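N(G),N(G)-dimethylarginine dimethylaminohydrolase (Pseudomonas aeruginosa, PDB 3RHY) hydrolyses N(omega),N(omega)-dimethyl-L-arginine and N(omega)-methyl-L-arginine to L-citrulline, releasing dimethylamine or methylamine. Local coordinates at residues 80-85 and 112-117; 208-213 and 228-233. All coordinates share one frame; numbering follows the deposited sequence.

Contact 1 (80-85 and 112-117); sequences PGAESR and TVEAGD
Glu114 reaches from the loop ahead of strand 118-121 to the turn Pro80-Ala82, and the two loops join near the active-site pocket of the alpha/beta propeller that is the fold of the DDAH family. At CB the side chain is not yet directed at residues 80-85. The first torsion places CG beside the backbone N and anti to the carbonyl carbon (chi1 -66°), and beyond CG the chain runs extended, which brings its end closer. Glu114 CG lies 3.7 Å from Pro80 CA; Glu114 CD then comes within 4.0 Å of Gly81 N. At the tip the two oxygens part company. Glu114 OE2 takes a weak hydrogen bond from Gly81 N at 3.4 Å, clearly bent with an angle of 138° at the hydrogen, and sits 3.6 Å from Pro80 CB. OE1 turns to His162 and Arg132: it is hydrogen-bonded to His162 NE2 and forms a salt bridge with Arg132 NH1. With two partners on OE1 and a weak one on OE2, rotation of the carboxylate is probably restricted; the side chain is about 5 Å from the bound 4-chloropyridine derivative. Arg85, an inferred substrate-binding residue, adds positive charge: Arg85 NH1 stands 4.6 Å from Glu114 OE2, which lies well out of the guanidinium plane, while the same NH1 makes a salt bridge with Asp66. Next to Glu114 the two backbones come close: Pro80 CA directs a CA-H...O contact to Val113 O at 3.6 Å. Thr112 CB rests 4.1 Å from Gly81 CA, and Thr112 OG1 is hydrogen-bonded to Arg132 O.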
ATOM      1  N   PRO A  80      -1.693   7.951  11.122  1.00 33.56           N
ATOM      2  CA  PRO A  80      -0.879   8.715  10.172  1.00 34.03           C
ATOM      3  C   PRO A  80       0.022   9.783  10.769  1.00 36.02           C
ATOM      4  O   PRO A  80      -0.328  10.432  11.753  1.00 36.46           O
ATOM      5  CB  PRO A  80      -1.921   9.306   9.234  1.00 32.26           C
ATOM      6  CG  PRO A  80      -2.951   8.239   9.188  1.00 31.67           C
ATOM      7  CD  PRO A  80      -3.084   7.856  10.641  1.00 32.13           C
ATOM      8  N   GLY A  81       1.191   9.956  10.161  1.00 38.46           N
ATOM      9  CA  GLY A  81       2.121  10.966  10.625  1.00 39.97           C
ATOM     10  C   GLY A  81       1.546  12.319  10.264  1.00 41.55           C
ATOM     11  O   GLY A  81       1.615  13.267  11.047  1.00 42.49           O
ATOM     12  N   ALA A  82       0.968  12.398   9.069  1.00 41.75           N
ATOM     13  CA  ALA A  82       0.351  13.624   8.582  1.00 40.51           C
ATOM     14  C   ALA A  82      -0.862  13.923   9.444  1.00 41.57           C
ATOM     15  O   ALA A  82      -1.801  13.128   9.507  1.00 42.00           O
ATOM     16  CB  ALA A  82      -0.072  13.446   7.130  1.00 41.97           C
ATOM     17  N   GLU A  83      -0.848  15.068  10.116  1.00 42.07           N
ATOM     18  CA  GLU A  83      -1.964  15.439  10.977  1.00 41.01           C
ATOM     19  C   GLU A  83      -3.240  15.604  10.160  1.00 39.39           C
ATOM     20  O   GLU A  83      -4.328  15.310  10.640  1.00 38.87           O
ATOM     21  CB  GLU A  83      -1.648  16.735  11.725  1.00 40.81           C
ATOM     22  CG  GLU A  83      -0.283  16.727  12.396  1.00 42.41           C
ATOM     23  CD  GLU A  83       0.044  18.036  13.092  1.00 44.03           C
ATOM     24  OE1 GLU A  83       1.220  18.464  13.009  1.00 45.42           O
ATOM     25  OE2 GLU A  83      -0.863  18.626  13.725  1.00 42.14           O
ATOM     26  N   SER A  84      -3.102  16.051   8.916  1.00 39.09           N
ATOM     27  CA  SER A  84      -4.271  16.256   8.062  1.00 39.05           C
ATOM     28  C   SER A  84      -4.910  14.951   7.596  1.00 38.34           C
ATOM     29  O   SER A  84      -5.993  14.967   7.015  1.00 38.38           O
ATOM     30  CB  SER A  84      -3.903  17.104   6.840  1.00 38.19           C
ATOM     31  OG  SER A  84      -3.009  16.412   5.991  1.00 40.58           O
ATOM     32  N   ARG A  85      -4.244  13.826   7.848  1.00 37.43           N
ATOM     33  CA  ARG A  85      -4.770  12.528   7.440  1.00 37.76           C
ATOM     34  C   ARG A  85      -5.185  11.698   8.636  1.00 36.89           C
ATOM     35  O   ARG A  85      -5.892  10.705   8.498  1.00 38.28           O
ATOM     36  CB  ARG A  85      -3.731  11.736   6.644  1.00 38.17           C
ATOM     37  CG  ARG A  85      -3.344  12.338   5.302  1.00 40.22           C
ATOM     38  CD  ARG A  85      -2.631  11.294   4.444  1.00 41.22           C
ATOM     39  NE  ARG A  85      -3.503  10.153   4.161  1.00 40.52           N
ATOM     40  CZ  ARG A  85      -3.120   9.044   3.533  1.00 40.59           C
ATOM     41  NH1 ARG A  85      -1.869   8.907   3.110  1.00 37.54           N
ATOM     42  NH2 ARG A  85      -3.990   8.062   3.331  1.00 37.90           N
ATOM     43  N   THR A 112       3.120   6.782  15.687  1.00 29.06           N
ATOM     44  CA  THR A 112       2.520   7.077  14.388  1.00 30.54           C
ATOM     45  C   THR A 112       2.867   5.952  13.434  1.00 30.35           C
ATOM     46  O   THR A 112       3.969   5.408  13.470  1.00 30.68           O
ATOM     47  CB  THR A 112       3.008   8.422  13.780  1.00 31.50           C
ATOM     48  OG1 THR A 112       4.390   8.321  13.410  1.00 34.29           O
ATOM     49  CG2 THR A 112       2.821   9.557  14.784  1.00 30.97           C
ATOM     50  N   VAL A 113       1.900   5.585  12.602  1.00 31.26           N
ATOM     51  CA  VAL A 113       2.078   4.522  11.627  1.00 30.70           C
ATOM     52  C   VAL A 113       1.230   4.776  10.378  1.00 31.05           C
ATOM     53  O   VAL A 113       0.116   5.295  10.451  1.00 30.26           O
ATOM     54  CB  VAL A 113       1.648   3.147  12.200  1.00 31.59           C
ATOM     55  CG1 VAL A 113       1.695   2.091  11.099  1.00 32.40           C
ATOM     56  CG2 VAL A 113       2.542   2.735  13.357  1.00 30.33           C
ATOM     57  N   GLU A 114       1.785   4.438   9.227  1.00 30.85           N
ATOM     58  CA  GLU A 114       1.062   4.537   7.973  1.00 29.96           C
ATOM     59  C   GLU A 114       1.340   3.176   7.365  1.00 30.70           C
ATOM     60  O   GLU A 114       2.505   2.780   7.226  1.00 30.06           O
ATOM     61  CB  GLU A 114       1.599   5.663   7.094  1.00 31.27           C
ATOM     62  CG  GLU A 114       1.363   7.047   7.681  1.00 33.32           C
ATOM     63  CD  GLU A 114       1.435   8.147   6.645  1.00 37.96           C
ATOM     64  OE1 GLU A 114       2.160   7.974   5.639  1.00 40.45           O
ATOM     65  OE2 GLU A 114       0.778   9.194   6.840  1.00 40.54           O
ATOM     66  N   ALA A 115       0.274   2.443   7.045  1.00 29.18           N
ATOM     67  CA  ALA A 115       0.412   1.105   6.492  1.00 28.34           C
ATOM     68  C   ALA A 115       1.169   1.065   5.174  1.00 27.12           C
ATOM     69  O   ALA A 115       1.564  -0.001   4.724  1.00 27.40           O
ATOM     70  CB  ALA A 115      -0.952   0.464   6.333  1.00 28.69           C
ATOM     71  N   GLY A 116       1.355   2.223   4.554  1.00 28.06           N
ATOM     72  CA  GLY A 116       2.096   2.273   3.308  1.00 30.60           C
ATOM     73  C   GLY A 116       3.560   1.954   3.557  1.00 32.05           C
ATOM     74  O   GLY A 116       4.310   1.664   2.621  1.00 33.63           O
ATOM     75  N   ASP A 117       3.966   2.011   4.824  1.00 30.84           N
ATOM     76  CA  ASP A 117       5.338   1.710   5.219  1.00 29.60           C
ATOM     77  C   ASP A 117       5.457   0.260   5.632  1.00 29.23           C
ATOM     78  O   ASP A 117       6.489  -0.152   6.148  1.00 31.02           O
ATOM     79  CB  ASP A 117       5.782   2.578   6.401  1.00 30.50           C
ATOM     80  CG  ASP A 117       6.203   3.961   5.980  1.00 31.38           C
ATOM     81  OD1 ASP A 117       6.900   4.068   4.953  1.00 36.13           O
ATOM     82  OD2 ASP A 117       5.857   4.936   6.673  1.00 31.28           O
TER

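Contact 2 (208-213 and 228-233); sequences VNERVI and LGYRVI
A parallel pair of strands, 211-213 beside 231-233, forms this contact, with axes 4.7 Å apart and crossing at -25°. Arg211, Val212 and Ile213 bridge Arg231, Val232 and Ile233 in turn. Val212 supplies both central bonds: its N donates to Arg231 O at 2.9 Å, and its O receives Ile233 N at 2.9 Å in a nearly straight bond. A weaker bond, Arg231 N to Glu210 O, extends the pairing toward the turn. Helix 219-228 connects the two strands, as a beta-alpha-beta crossover; the helix ends in a Schellman motif at Gly229, and its Ile225 touches Val212 and Val232 on one face of the sheet, and Tyr230 as well. Val212 CG2, beside its own backbone N, meets Tyr230 CG obliquely at 3.5 Å. The Tyr230 ring also has Glu210 OE1 at its edge, near the ring plane and 3.7 Å from Tyr230 CE1; carboxylate and ring planes are 32° apart. This carboxylate oxygen is fixed by Trp207 NE1 and His172 NE2, while Tyr230 OH bonds with Asn174 ND2. On the other face the side chains of Ile213 and Ile233 cross, with Ile213 CG1 4.0 Å from Ile233 CB, and both isoleucines touch Ala41 of helix 28-42. Arg211 lies alongside Ile233 on this face, with its CG near Ile233 CD1, before bending at chi2 (84°). Arg211 NH2 thereby reaches Asn209 O at 3.0 Å, on a lone pair of that carbonyl and close to the guanidinium plane, and Arg211 NH1 makes a salt bridge with Asp46.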
ATOM      1  N   VAL A 208      -2.404  -9.545  -6.700  1.00 26.72           N
ATOM      2  CA  VAL A 208      -3.794  -9.809  -6.346  1.00 25.74           C
ATOM      3  C   VAL A 208      -4.227 -11.126  -7.000  1.00 24.50           C
ATOM      4  O   VAL A 208      -4.614 -11.154  -8.163  1.00 23.33           O
ATOM      5  CB  VAL A 208      -4.747  -8.659  -6.811  1.00 25.53           C
ATOM      6  CG1 VAL A 208      -6.164  -8.917  -6.318  1.00 24.28           C
ATOM      7  CG2 VAL A 208      -4.260  -7.322  -6.279  1.00 25.83           C
ATOM      8  N   ASN A 209      -4.145 -12.215  -6.245  1.00 24.71           N
ATOM      9  CA  ASN A 209      -4.541 -13.528  -6.736  1.00 27.17           C
ATOM     10  C   ASN A 209      -3.872 -13.902  -8.053  1.00 28.40           C
ATOM     11  O   ASN A 209      -4.534 -14.219  -9.046  1.00 27.84           O
ATOM     12  CB  ASN A 209      -6.067 -13.589  -6.869  1.00 26.50           C
ATOM     13  CG  ASN A 209      -6.757 -13.308  -5.556  1.00 27.23           C
ATOM     14  OD1 ASN A 209      -6.210 -13.601  -4.499  1.00 23.23           O
ATOM     15  ND2 ASN A 209      -7.963 -12.750  -5.611  1.00 27.66           N
ATOM     16  N   GLU A 210      -2.543 -13.861  -8.037  1.00 31.56           N
ATOM     17  CA  GLU A 210      -1.714 -14.202  -9.186  1.00 33.06           C
ATOM     18  C   GLU A 210      -1.695 -13.143 -10.281  1.00 32.31           C
ATOM     19  O   GLU A 210      -0.963 -13.282 -11.269  1.00 30.19           O
ATOM     20  CB  GLU A 210      -2.127 -15.563  -9.757  1.00 33.75           C
ATOM     21  CG  GLU A 210      -0.992 -16.570  -9.777  1.00 40.12           C
ATOM     22  CD  GLU A 210      -0.249 -16.645  -8.454  1.00 41.87           C
ATOM     23  OE1 GLU A 210       0.703 -15.860  -8.249  1.00 41.30           O
ATOM     24  OE2 GLU A 210      -0.626 -17.483  -7.611  1.00 44.66           O
ATOM     25  N   ARG A 211      -2.516 -12.103 -10.123  1.00 31.95           N
ATOM     26  CA  ARG A 211      -2.516 -10.998 -11.077  1.00 30.44           C
ATOM     27  C   ARG A 211      -1.594  -9.981 -10.439  1.00 32.11           C
ATOM     28  O   ARG A 211      -1.432  -9.965  -9.217  1.00 32.78           O
ATOM     29  CB  ARG A 211      -3.885 -10.340 -11.238  1.00 29.45           C
ATOM     30  CG  ARG A 211      -4.921 -11.118 -12.021  1.00 28.44           C
ATOM     31  CD  ARG A 211      -5.627 -12.119 -11.144  1.00 27.11           C
ATOM     32  NE  ARG A 211      -6.931 -12.466 -11.695  1.00 27.44           N
ATOM     33  CZ  ARG A 211      -7.700 -13.446 -11.233  1.00 26.15           C
ATOM     34  NH1 ARG A 211      -8.872 -13.689 -11.794  1.00 25.97           N
ATOM     35  NH2 ARG A 211      -7.286 -14.190 -10.219  1.00 24.75           N
ATOM     36  N   VAL A 212      -0.976  -9.149 -11.264  1.00 31.68           N
ATOM     37  CA  VAL A 212      -0.095  -8.106 -10.776  1.00 30.94           C
ATOM     38  C   VAL A 212      -0.527  -6.831 -11.466  1.00 32.07           C
ATOM     39  O   VAL A 212      -0.336  -6.686 -12.670  1.00 32.05           O
ATOM     40  CB  VAL A 212       1.378  -8.358 -11.139  1.00 31.40           C
ATOM     41  CG1 VAL A 212       2.212  -7.140 -10.757  1.00 32.75           C
ATOM     42  CG2 VAL A 212       1.902  -9.587 -10.411  1.00 30.11           C
ATOM     43  N   ILE A 213      -1.139  -5.922 -10.715  1.00 31.54           N
ATOM     44  CA  ILE A 213      -1.564  -4.654 -11.288  1.00 33.12           C
ATOM     45  C   ILE A 213      -0.414  -3.665 -11.137  1.00 33.15           C
ATOM     46  O   ILE A 213       0.109  -3.459 -10.043  1.00 33.68           O
ATOM     47  CB  ILE A 213      -2.840  -4.111 -10.591  1.00 32.39           C
ATOM     48  CG1 ILE A 213      -4.033  -5.018 -10.923  1.00 31.86           C
ATOM     49  CG2 ILE A 213      -3.119  -2.681 -11.048  1.00 30.37           C
ATOM     50  CD1 ILE A 213      -5.276  -4.750 -10.086  1.00 31.39           C
ATOM     51  N   LEU A 228       8.061 -13.745 -15.213  1.00 48.43           N
ATOM     52  CA  LEU A 228       8.039 -14.448 -13.935  1.00 48.14           C
ATOM     53  C   LEU A 228       6.850 -15.392 -13.816  1.00 48.55           C
ATOM     54  O   LEU A 228       6.846 -16.293 -12.972  1.00 49.61           O
ATOM     55  CB  LEU A 228       8.013 -13.447 -12.783  1.00 48.68           C
ATOM     56  CG  LEU A 228       9.376 -12.865 -12.427  1.00 48.42           C
ATOM     57  CD1 LEU A 228       9.206 -11.687 -11.491  1.00 49.09           C
ATOM     58  CD2 LEU A 228      10.230 -13.956 -11.795  1.00 47.31           C
ATOM     59  N   GLY A 229       5.836 -15.179 -14.652  1.00 47.35           N
ATOM     60  CA  GLY A 229       4.671 -16.047 -14.623  1.00 45.88           C
ATOM     61  C   GLY A 229       3.414 -15.413 -14.065  1.00 44.80           C
ATOM     62  O   GLY A 229       2.481 -16.116 -13.675  1.00 45.37           O
ATOM     63  N   TYR A 230       3.391 -14.085 -14.025  1.00 42.41           N
ATOM     64  CA  TYR A 230       2.237 -13.356 -13.511  1.00 39.91           C
ATOM     65  C   TYR A 230       1.396 -12.794 -14.645  1.00 39.11           C
ATOM     66  O   TYR A 230       1.895 -12.494 -15.731  1.00 39.22           O
ATOM     67  CB  TYR A 230       2.686 -12.183 -12.620  1.00 36.77           C
ATOM     68  CG  TYR A 230       3.413 -12.587 -11.361  1.00 33.99           C
ATOM     69  CD1 TYR A 230       2.729 -13.164 -10.286  1.00 31.74           C
ATOM     70  CD2 TYR A 230       4.792 -12.427 -11.254  1.00 33.49           C
ATOM     71  CE1 TYR A 230       3.406 -13.574  -9.143  1.00 30.30           C
ATOM     72  CE2 TYR A 230       5.475 -12.832 -10.115  1.00 32.72           C
ATOM     73  CZ  TYR A 230       4.781 -13.405  -9.067  1.00 32.17           C
ATOM     74  OH  TYR A 230       5.473 -13.815  -7.949  1.00 34.88           O
ATOM     75  N   ARG A 231       0.107 -12.660 -14.386  1.00 38.93           N
ATOM     76  CA  ARG A 231      -0.784 -12.076 -15.363  1.00 38.06           C
ATOM     77  C   ARG A 231      -0.673 -10.602 -15.021  1.00 37.20           C
ATOM     78  O   ARG A 231      -1.074 -10.187 -13.934  1.00 36.93           O
ATOM     79  CB  ARG A 231      -2.213 -12.564 -15.146  1.00 40.00           C
ATOM     80  CG  ARG A 231      -3.234 -11.866 -16.015  1.00 44.42           C
ATOM     81  CD  ARG A 231      -2.984 -12.149 -17.467  1.00 48.59           C
ATOM     82  NE  ARG A 231      -3.987 -11.508 -18.308  1.00 54.68           N
ATOM     83  CZ  ARG A 231      -4.145 -11.763 -19.603  1.00 56.27           C
ATOM     84  NH1 ARG A 231      -3.365 -12.651 -20.209  1.00 55.80           N
ATOM     85  NH2 ARG A 231      -5.082 -11.119 -20.295  1.00 58.15           N
ATOM     86  N   VAL A 232      -0.099  -9.818 -15.928  1.00 35.81           N
ATOM     87  CA  VAL A 232       0.075  -8.391 -15.702  1.00 33.83           C
ATOM     88  C   VAL A 232      -1.121  -7.584 -16.183  1.00 33.54           C
ATOM     89  O   VAL A 232      -1.680  -7.835 -17.248  1.00 34.21           O
ATOM     90  CB  VAL A 232       1.355  -7.844 -16.418  1.00 33.38           C
ATOM     91  CG1 VAL A 232       1.392  -6.319 -16.359  1.00 31.85           C
ATOM     92  CG2 VAL A 232       2.600  -8.400 -15.759  1.00 32.25           C
ATOM     93  N   ILE A 233      -1.521  -6.624 -15.366  1.00 34.11           N
ATOM     94  CA  ILE A 233      -2.608  -5.732 -15.710  1.00 34.50           C
ATOM     95  C   ILE A 233      -2.054  -4.350 -15.406  1.00 35.28           C
ATOM     96  O   ILE A 233      -1.670  -4.058 -14.272  1.00 34.18           O
ATOM     97  CB  ILE A 233      -3.857  -5.962 -14.850  1.00 34.82           C
ATOM     98  CG1 ILE A 233      -4.352  -7.402 -15.009  1.00 33.37           C
ATOM     99  CG2 ILE A 233      -4.953  -4.983 -15.276  1.00 34.04           C
ATOM    100  CD1 ILE A 233      -5.636  -7.685 -14.255  1.00 32.92           C
TER

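Overall arrangement
Contact 1 is complete in sequence before residue 208 is reached, and the molecule's centre lies between the two: their centres are 28 Å apart and their nearest atoms about 14 Å, without touching. Contact 1 joins two loops, one leading into helix 83-86 and the other into strand 118-121, whereas contact 2 pairs strands 211-215 and 231-235 of a three-stranded mixed sheet. They thus fall in different sectors of the alpha/beta propeller, around its central active site. Contact 1 lies beside the ligand pocket, the Glu114 side chain about 5 Å from the ligand; in contact 2, the side chain of Ile213 remains about 14 Å from it and about 11 Å from that of Cys249, the probable nucleophile.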